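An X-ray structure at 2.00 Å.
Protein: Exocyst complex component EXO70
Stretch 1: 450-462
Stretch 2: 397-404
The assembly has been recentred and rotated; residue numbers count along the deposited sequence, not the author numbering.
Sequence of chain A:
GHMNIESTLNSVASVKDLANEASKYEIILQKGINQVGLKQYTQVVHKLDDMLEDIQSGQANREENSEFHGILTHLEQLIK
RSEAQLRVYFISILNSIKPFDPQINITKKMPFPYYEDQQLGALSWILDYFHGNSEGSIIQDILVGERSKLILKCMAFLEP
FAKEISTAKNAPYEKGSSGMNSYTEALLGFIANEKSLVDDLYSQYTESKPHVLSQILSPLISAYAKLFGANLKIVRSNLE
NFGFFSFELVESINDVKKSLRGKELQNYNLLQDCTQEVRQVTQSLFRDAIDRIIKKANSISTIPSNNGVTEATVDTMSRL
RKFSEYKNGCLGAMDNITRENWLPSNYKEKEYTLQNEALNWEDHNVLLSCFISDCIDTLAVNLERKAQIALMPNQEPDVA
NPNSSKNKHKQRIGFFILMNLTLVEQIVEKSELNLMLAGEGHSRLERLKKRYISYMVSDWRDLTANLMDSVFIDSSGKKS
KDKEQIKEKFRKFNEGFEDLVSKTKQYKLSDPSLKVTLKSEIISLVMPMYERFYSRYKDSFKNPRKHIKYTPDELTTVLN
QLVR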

# COMPACT_ATOMS: atom_id res chain seq x y z
N LYS A 450 -20.43 22.36 -7.97
CA LYS A 450 -21.59 22.93 -8.63
C LYS A 450 -22.86 22.61 -7.86
O LYS A 450 -23.79 23.42 -7.84
CB LYS A 450 -21.69 22.41 -10.07
CG LYS A 450 -20.58 22.97 -10.95
CD LYS A 450 -20.54 22.33 -12.33
CE LYS A 450 -19.32 22.83 -13.10
NZ LYS A 450 -19.15 22.14 -14.39
N ARG A 451 -22.91 21.45 -7.23
CA ARG A 451 -24.08 21.06 -6.44
C ARG A 451 -24.32 22.09 -5.34
O ARG A 451 -25.44 22.57 -5.18
CB ARG A 451 -23.88 19.68 -5.80
CG ARG A 451 -25.03 19.24 -4.88
CD ARG A 451 -24.59 18.11 -3.93
NE ARG A 451 -24.22 16.89 -4.64
CZ ARG A 451 -23.66 15.83 -4.07
NH1 ARG A 451 -23.41 15.84 -2.76
NH2 ARG A 451 -23.38 14.75 -4.79
N TYR A 452 -23.26 22.43 -4.61
CA TYR A 452 -23.40 23.38 -3.52
C TYR A 452 -23.44 24.83 -3.98
O TYR A 452 -23.92 25.71 -3.26
CB TYR A 452 -22.31 23.11 -2.46
CG TYR A 452 -22.54 21.75 -1.84
CD1 TYR A 452 -23.66 21.52 -1.04
CD2 TYR A 452 -21.75 20.65 -2.18
CE1 TYR A 452 -24.00 20.23 -0.61
CE2 TYR A 452 -22.07 19.36 -1.75
CZ TYR A 452 -23.20 19.16 -0.97
OH TYR A 452 -23.56 17.88 -0.57
N ILE A 453 -22.95 25.10 -5.19
CA ILE A 453 -23.06 26.44 -5.74
C ILE A 453 -24.56 26.54 -5.99
O ILE A 453 -25.20 27.54 -5.69
CB ILE A 453 -22.33 26.58 -7.10
CG1 ILE A 453 -20.81 26.67 -6.87
CG2 ILE A 453 -22.86 27.79 -7.87
CD1 ILE A 453 -19.97 26.33 -8.12
N SER A 454 -25.12 25.45 -6.52
CA SER A 454 -26.55 25.39 -6.80
C SER A 454 -27.37 25.60 -5.51
O SER A 454 -28.41 26.25 -5.53
CB SER A 454 -26.90 24.06 -7.47
OG SER A 454 -28.13 24.17 -8.17
N TYR A 455 -26.91 25.04 -4.39
CA TYR A 455 -27.61 25.24 -3.12
C TYR A 455 -27.70 26.74 -2.83
O TYR A 455 -28.74 27.24 -2.42
CB TYR A 455 -26.85 24.56 -1.96
CG TYR A 455 -27.28 23.14 -1.63
CD1 TYR A 455 -27.32 22.17 -2.62
CD2 TYR A 455 -27.61 22.77 -0.33
CE1 TYR A 455 -27.66 20.86 -2.34
CE2 TYR A 455 -27.95 21.44 -0.03
CZ TYR A 455 -27.98 20.50 -1.04
OH TYR A 455 -28.34 19.19 -0.79
N MET A 456 -26.60 27.47 -3.05
CA MET A 456 -26.57 28.91 -2.79
C MET A 456 -27.40 29.74 -3.76
O MET A 456 -27.87 30.82 -3.41
CB MET A 456 -25.12 29.44 -2.81
CG MET A 456 -24.24 28.98 -1.63
SD MET A 456 -22.67 29.90 -1.45
CE MET A 456 -21.95 29.60 -3.02
N VAL A 457 -27.58 29.25 -4.98
CA VAL A 457 -28.36 29.97 -5.99
C VAL A 457 -29.85 29.64 -5.91
O VAL A 457 -30.69 30.40 -6.39
CB VAL A 457 -27.83 29.63 -7.42
CG1 VAL A 457 -28.72 30.25 -8.49
CG2 VAL A 457 -26.41 30.15 -7.58
N SER A 458 -30.17 28.51 -5.27
CA SER A 458 -31.55 28.04 -5.18
C SER A 458 -32.60 29.01 -4.68
O SER A 458 -33.69 29.10 -5.25
CB SER A 458 -31.63 26.76 -4.35
OG SER A 458 -32.96 26.25 -4.39
N ASP A 459 -32.29 29.73 -3.60
CA ASP A 459 -33.24 30.69 -3.04
C ASP A 459 -33.53 31.81 -4.04
O ASP A 459 -34.63 32.36 -4.07
CB ASP A 459 -32.70 31.26 -1.72
CG ASP A 459 -32.72 30.23 -0.57
OD1 ASP A 459 -32.89 29.02 -0.84
OD2 ASP A 459 -32.56 30.64 0.60
N TRP A 460 -32.54 32.15 -4.86
CA TRP A 460 -32.73 33.18 -5.85
C TRP A 460 -33.66 32.65 -6.95
O TRP A 460 -34.43 33.41 -7.54
CB TRP A 460 -31.39 33.62 -6.47
CG TRP A 460 -30.49 34.34 -5.52
CD1 TRP A 460 -29.50 33.79 -4.75
CD2 TRP A 460 -30.50 35.74 -5.23
NE1 TRP A 460 -28.89 34.76 -4.00
CE2 TRP A 460 -29.48 35.97 -4.27
CE3 TRP A 460 -31.26 36.83 -5.68
CZ2 TRP A 460 -29.21 37.25 -3.76
CZ3 TRP A 460 -30.99 38.10 -5.18
CH2 TRP A 460 -29.97 38.30 -4.22
N ARG A 461 -33.59 31.35 -7.23
CA ARG A 461 -34.46 30.75 -8.25
C ARG A 461 -35.91 30.85 -7.78
O ARG A 461 -36.82 31.11 -8.58
CB ARG A 461 -34.08 29.29 -8.52
CG ARG A 461 -32.72 29.10 -9.19
CD ARG A 461 -32.51 27.65 -9.65
NE ARG A 461 -32.14 26.74 -8.57
CZ ARG A 461 -30.89 26.35 -8.31
NH1 ARG A 461 -29.88 26.78 -9.06
NH2 ARG A 461 -30.65 25.52 -7.31
N ASP A 462 -36.14 30.64 -6.48
CA ASP A 462 -37.50 30.73 -5.93
C ASP A 462 -38.05 32.15 -6.12
O ASP A 462 -39.20 32.34 -6.50
CB ASP A 462 -37.49 30.39 -4.43
CG ASP A 462 -37.13 28.94 -4.17
OD1 ASP A 462 -36.98 28.17 -5.14
OD2 ASP A 462 -37.01 28.57 -2.98
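Stretch 2, residues 397-404: PDVANPNS

Residues 397-404 form an irregular segment that lies against one flank of the helix carrying residues 450-462, with 353 Å² buried between the two. The closest backbone approach is at Pro 402, whose CA lies 4.9 Å from the CA of Tyr 455. From Ala 400 to Asn 403 the segment advances along the helix in the same general sense: Ala 400 meets Arg 451, Pro 402 lies over Arg 451, Ser 454, Tyr 455 and Ser 458, and Asn 403 comes nearest to Arg 461.

The segment is extended at Pro 397 and Val 399 (psi 143° and 162°), then bends sharply at Ala 400, which has positive phi and psi (55/39). A type I turn follows from Asn 401 to Ser 404, with Pro 402 (-63/-15) and Asn 403 (-105/10) at its corners and a bond from Ser 404 N to Asn 401 O of 3.3 Å. Asn 401 points away from the helix, and its t rotamer serves the loop itself: ND2 donates to Asp 398 OD2 (2.6 Å), while OD1 accepts from Asn 403 N (3.1 Å). One side chain thus ties the approach to the turn and braces the turn from within.

The turn presents Pro 402 to the helix. Its ring, C-gamma exo, brings CG to 3.7 Å from Arg 451 O and 3.5 Å from Tyr 455 CE1, and CB to 3.7 Å from Ser 454 OG. Tyr 455 leaves the helix sideways, yet its chi1 of -92°, between wells, accompanies a course that carries the ring along the loop to the bend. There Asn 401 N donates to Tyr 455 OH (2.9 Å, 153°), a direct hydrogen bond between the stretches. Ala 400 N is also near Tyr 455 OH, at 3.1 Å, but its angle is too poor for a bond.

Arg 451 likewise starts sideways, and its end comes nearer to the loop. Two t torsions extend it before chi3 (m) bends the chain, placing one guanidinium face over Ala 400, with CZ 3.7 Å from Ala 400 CB. Its NH1 donates to Tyr 452 OH (3.0 Å), which helps hold the group in this position.

Farther along, Ser 458 (chi1 t) points toward the turn and sets OG 3.1 Å from Pro 402 O. Arg 461, also pointing toward the loop, folds back along its own helix through an m, t, m sequence and a chi4 of -100°. NH2 donates to Ser 454 OG (3.0 Å) and weakly to Ser 454 O (3.0 Å); NH1 adds a weak bond to Ser 454 OG (3.3 Å). The guanidinium is thereby anchored about two turns back, at Ser 454, with Pro 402 O at its edge, 3.9 Å from NH2. A water completes this end of the contact: it accepts from Arg 461 NH2 (2.6 Å) and Ser 458 OG (2.9 Å) and donates to Asn 403 OD1 (2.6 Å), so Asn 403, though its CB points away, is linked to the helix through solvent.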

# COMPACT_ATOMS: atom_id res chain seq x y z
N PRO A 397 -33.00 14.42 6.99
CA PRO A 397 -32.13 15.10 6.02
C PRO A 397 -32.36 14.65 4.58
O PRO A 397 -32.63 13.47 4.33
CB PRO A 397 -30.73 14.74 6.51
CG PRO A 397 -30.92 14.66 8.00
CD PRO A 397 -32.21 13.86 8.09
N ASP A 398 -32.27 15.59 3.65
CA ASP A 398 -32.41 15.28 2.24
C ASP A 398 -31.18 15.86 1.57
O ASP A 398 -31.21 16.96 1.02
CB ASP A 398 -33.69 15.90 1.66
CG ASP A 398 -33.87 15.59 0.18
OD1 ASP A 398 -33.27 14.60 -0.29
OD2 ASP A 398 -34.61 16.32 -0.51
N VAL A 399 -30.08 15.12 1.64
CA VAL A 399 -28.81 15.56 1.09
C VAL A 399 -28.72 15.43 -0.42
O VAL A 399 -29.49 14.70 -1.04
CB VAL A 399 -27.62 14.77 1.70
CG1 VAL A 399 -27.62 14.93 3.23
CG2 VAL A 399 -27.71 13.29 1.31
N ALA A 400 -27.75 16.14 -0.99
CA ALA A 400 -27.51 16.12 -2.43
C ALA A 400 -28.75 16.47 -3.22
O ALA A 400 -29.02 15.88 -4.26
CB ALA A 400 -26.99 14.75 -2.85
N ASN A 401 -29.52 17.42 -2.73
CA ASN A 401 -30.72 17.83 -3.44
C ASN A 401 -30.91 19.34 -3.37
O ASN A 401 -31.51 19.86 -2.44
CB ASN A 401 -31.95 17.12 -2.86
CG ASN A 401 -33.23 17.52 -3.57
OD1 ASN A 401 -33.20 18.14 -4.64
ND2 ASN A 401 -34.38 17.16 -2.98
N PRO A 402 -30.37 20.06 -4.37
CA PRO A 402 -30.45 21.52 -4.48
C PRO A 402 -31.88 22.05 -4.62
O PRO A 402 -32.12 23.25 -4.46
CB PRO A 402 -29.62 21.82 -5.72
CG PRO A 402 -28.62 20.71 -5.74
CD PRO A 402 -29.45 19.51 -5.37
N ASN A 403 -32.82 21.17 -4.93
CA ASN A 403 -34.21 21.56 -5.13
C ASN A 403 -35.16 21.21 -3.99
O ASN A 403 -36.37 21.33 -4.13
CB ASN A 403 -34.75 20.93 -6.42
CG ASN A 403 -33.88 21.23 -7.61
OD1 ASN A 403 -33.65 22.39 -7.95
ND2 ASN A 403 -33.38 20.18 -8.26
N SER A 404 -34.61 20.77 -2.87
CA SER A 404 -35.43 20.41 -1.72
C SER A 404 -36.17 21.63 -1.14
O SER A 404 -35.54 22.57 -0.65
CB SER A 404 -34.55 19.80 -0.63
OG SER A 404 -35.31 19.56 0.53
O HOH W 1 -33.10 24.69 -6.81